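Local coordinates for avirulence protein AvrP123 (Melampsora lini, PDB 5VJJ) that binds three zinc ions as a flax-rust effector recognised by the flax resistance protein P, and possibly acts in the plant cell nucleus, at residues A[29-34]-A[65-70]. Sequence-based numbering, arbitrary orientation.
With ZN (zinc ion), chain D.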
loop_
_atom_site.group_PDB
_atom_site.type_symbol
_atom_site.label_atom_id
_atom_site.label_comp_id
_atom_site.label_asym_id
_atom_site.label_seq_id
_atom_site.Cartn_x
_atom_site.Cartn_y
_atom_site.Cartn_z
ATOM N N PHE A 29 4.384 -6.803 3.068
ATOM C CA PHE A 29 5.806 -6.499 3.051
ATOM C C PHE A 29 6.049 -5.097 2.507
ATOM O O PHE A 29 5.343 -4.625 1.612
ATOM C CB PHE A 29 6.587 -7.526 2.219
ATOM C CG PHE A 29 6.107 -7.666 0.801
ATOM C CD1 PHE A 29 5.029 -8.483 0.498
ATOM C CD2 PHE A 29 6.751 -7.003 -0.231
ATOM C CE1 PHE A 29 4.594 -8.622 -0.805
ATOM C CE2 PHE A 29 6.323 -7.141 -1.539
ATOM C CZ PHE A 29 5.244 -7.950 -1.826
ATOM N N GLY A 30 7.068 -4.443 3.057
ATOM C CA GLY A 30 7.373 -3.082 2.658
ATOM C C GLY A 30 7.865 -2.993 1.226
ATOM O O GLY A 30 8.472 -3.916 0.688
ATOM N N VAL A 31 7.601 -1.847 0.599
ATOM C CA VAL A 31 7.953 -1.613 -0.796
ATOM C C VAL A 31 8.199 -0.124 -1.002
ATOM O O VAL A 31 7.871 0.708 -0.154
ATOM C CB VAL A 31 6.854 -2.100 -1.775
ATOM C CG1 VAL A 31 6.833 -3.607 -1.846
ATOM C CG2 VAL A 31 5.492 -1.556 -1.368
ATOM N N ARG A 32 8.781 0.209 -2.153
ATOM C CA ARG A 32 8.920 1.598 -2.559
ATOM C C ARG A 32 7.555 2.159 -2.925
ATOM O O ARG A 32 6.785 1.521 -3.651
ATOM C CB ARG A 32 9.859 1.717 -3.756
ATOM C CG ARG A 32 11.327 1.476 -3.470
ATOM C CD ARG A 32 12.150 1.613 -4.754
ATOM N NE ARG A 32 13.585 1.518 -4.512
ATOM C CZ ARG A 32 14.504 1.444 -5.470
ATOM N NH1 ARG A 32 14.142 1.444 -6.746
ATOM N NH2 ARG A 32 15.788 1.359 -5.153
ATOM N N CYS A 33 7.258 3.360 -2.434
ATOM C CA CYS A 33 6.057 4.078 -2.832
ATOM C C CYS A 33 6.349 4.860 -4.106
ATOM O O CYS A 33 7.304 5.643 -4.156
ATOM C CB CYS A 33 5.587 5.018 -1.725
ATOM S SG CYS A 33 4.153 5.985 -2.215
ATOM N N ARG A 34 5.531 4.643 -5.133
ATOM C CA ARG A 34 5.728 5.257 -6.440
ATOM C C ARG A 34 4.853 6.486 -6.668
ATOM O O ARG A 34 4.884 7.054 -7.763
ATOM C CB ARG A 34 5.462 4.228 -7.544
ATOM C CG ARG A 34 6.484 3.115 -7.598
ATOM C CD ARG A 34 6.164 2.127 -8.697
ATOM N NE ARG A 34 7.373 1.524 -9.247
ATOM C CZ ARG A 34 7.393 0.682 -10.276
ATOM N NH1 ARG A 34 6.263 0.329 -10.877
ATOM N NH2 ARG A 34 8.548 0.191 -10.702
ATOM N N SER A 65 -3.148 -7.942 -6.229
ATOM C CA SER A 65 -2.239 -7.242 -5.335
ATOM C C SER A 65 -2.453 -5.739 -5.467
ATOM O O SER A 65 -2.910 -5.255 -6.504
ATOM C CB SER A 65 -0.778 -7.602 -5.651
ATOM O OG SER A 65 0.127 -6.951 -4.769
ATOM N N HIS A 66 -2.122 -5.007 -4.400
ATOM C CA HIS A 66 -2.113 -3.549 -4.429
ATOM C C HIS A 66 -1.249 -3.051 -3.278
ATOM O O HIS A 66 -0.990 -3.775 -2.312
ATOM C CB HIS A 66 -3.528 -2.953 -4.347
ATOM C CG HIS A 66 -4.118 -2.948 -2.971
ATOM N ND1 HIS A 66 -5.132 -3.801 -2.591
ATOM C CD2 HIS A 66 -3.858 -2.173 -1.890
ATOM C CE1 HIS A 66 -5.461 -3.563 -1.336
ATOM N NE2 HIS A 66 -4.701 -2.581 -0.885
ATOM N N VAL A 67 -0.823 -1.792 -3.387
ATOM C CA VAL A 67 0.100 -1.182 -2.435
ATOM C C VAL A 67 -0.626 -0.082 -1.673
ATOM O O VAL A 67 -1.480 0.618 -2.230
ATOM C CB VAL A 67 1.355 -0.632 -3.146
ATOM C CG1 VAL A 67 2.240 0.153 -2.184
ATOM C CG2 VAL A 67 2.152 -1.768 -3.769
ATOM N N ALA A 68 -0.288 0.057 -0.394
ATOM C CA ALA A 68 -0.830 1.097 0.465
ATOM C C ALA A 68 0.320 1.819 1.150
ATOM O O ALA A 68 1.348 1.213 1.472
ATOM C CB ALA A 68 -1.784 0.522 1.519
ATOM N N CYS A 69 0.141 3.121 1.370
ATOM C CA CYS A 69 1.203 3.967 1.891
ATOM C C CYS A 69 0.633 4.955 2.893
ATOM O O CYS A 69 -0.432 5.533 2.667
ATOM C CB CYS A 69 1.911 4.736 0.766
ATOM S SG CYS A 69 3.354 5.686 1.307
ATOM N N SER A 70 1.361 5.157 3.991
ATOM C CA SER A 70 0.976 6.107 5.026
ATOM C C SER A 70 1.721 7.432 4.923
ATOM O O SER A 70 1.448 8.344 5.711
ATOM C CB SER A 70 1.205 5.497 6.411
ATOM O OG SER A 70 0.316 4.417 6.645
HETATM ZN ZN ZN D . 3.757 7.153 -0.282
#
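One of the protein's three zinc sites, a three-cysteine, one-histidine centre, joins 29-34 to 65-70 through the sulfurs of C33 and C69. Segment 29-34 begins on one outer strand of a three-stranded antiparallel sheet and 65-70 runs along the other; strand 51-58 lies between them and takes the backbone hydrogen bonds of both, F29 and V31 on one flank and H66 and A68 on the other. What bridges the two segments directly is therefore side chains and metal. C33 SG lies 2.3 Å from the zinc and C69 SG 2.2 Å from it; C47 and H73 supply the remaining two ligands. Cysteine suits both places, since its soft sulfur, probably a thiolate here, binds zinc strongly and its short side chain leaves little slack between metal and backbone. In each cysteine SG stands anti to the backbone N (chi1 177° in C33, -174° in C69), which carries both sulfurs out to a common metal. C33 SG and C69 SG are 3.6 Å apart and subtend about 108° at the zinc, close to the tetrahedral value.

Two residues back along each segment, V31 and V67 reach toward each other tip to tip. Beta-branched valine fits an extended chain and offers a compact apolar end to its partner across the sheet's central strand. The V31 branch CG2 does the touching, meeting V67 CG1 at 3.8 Å and V67 CG2 at 4.1 Å.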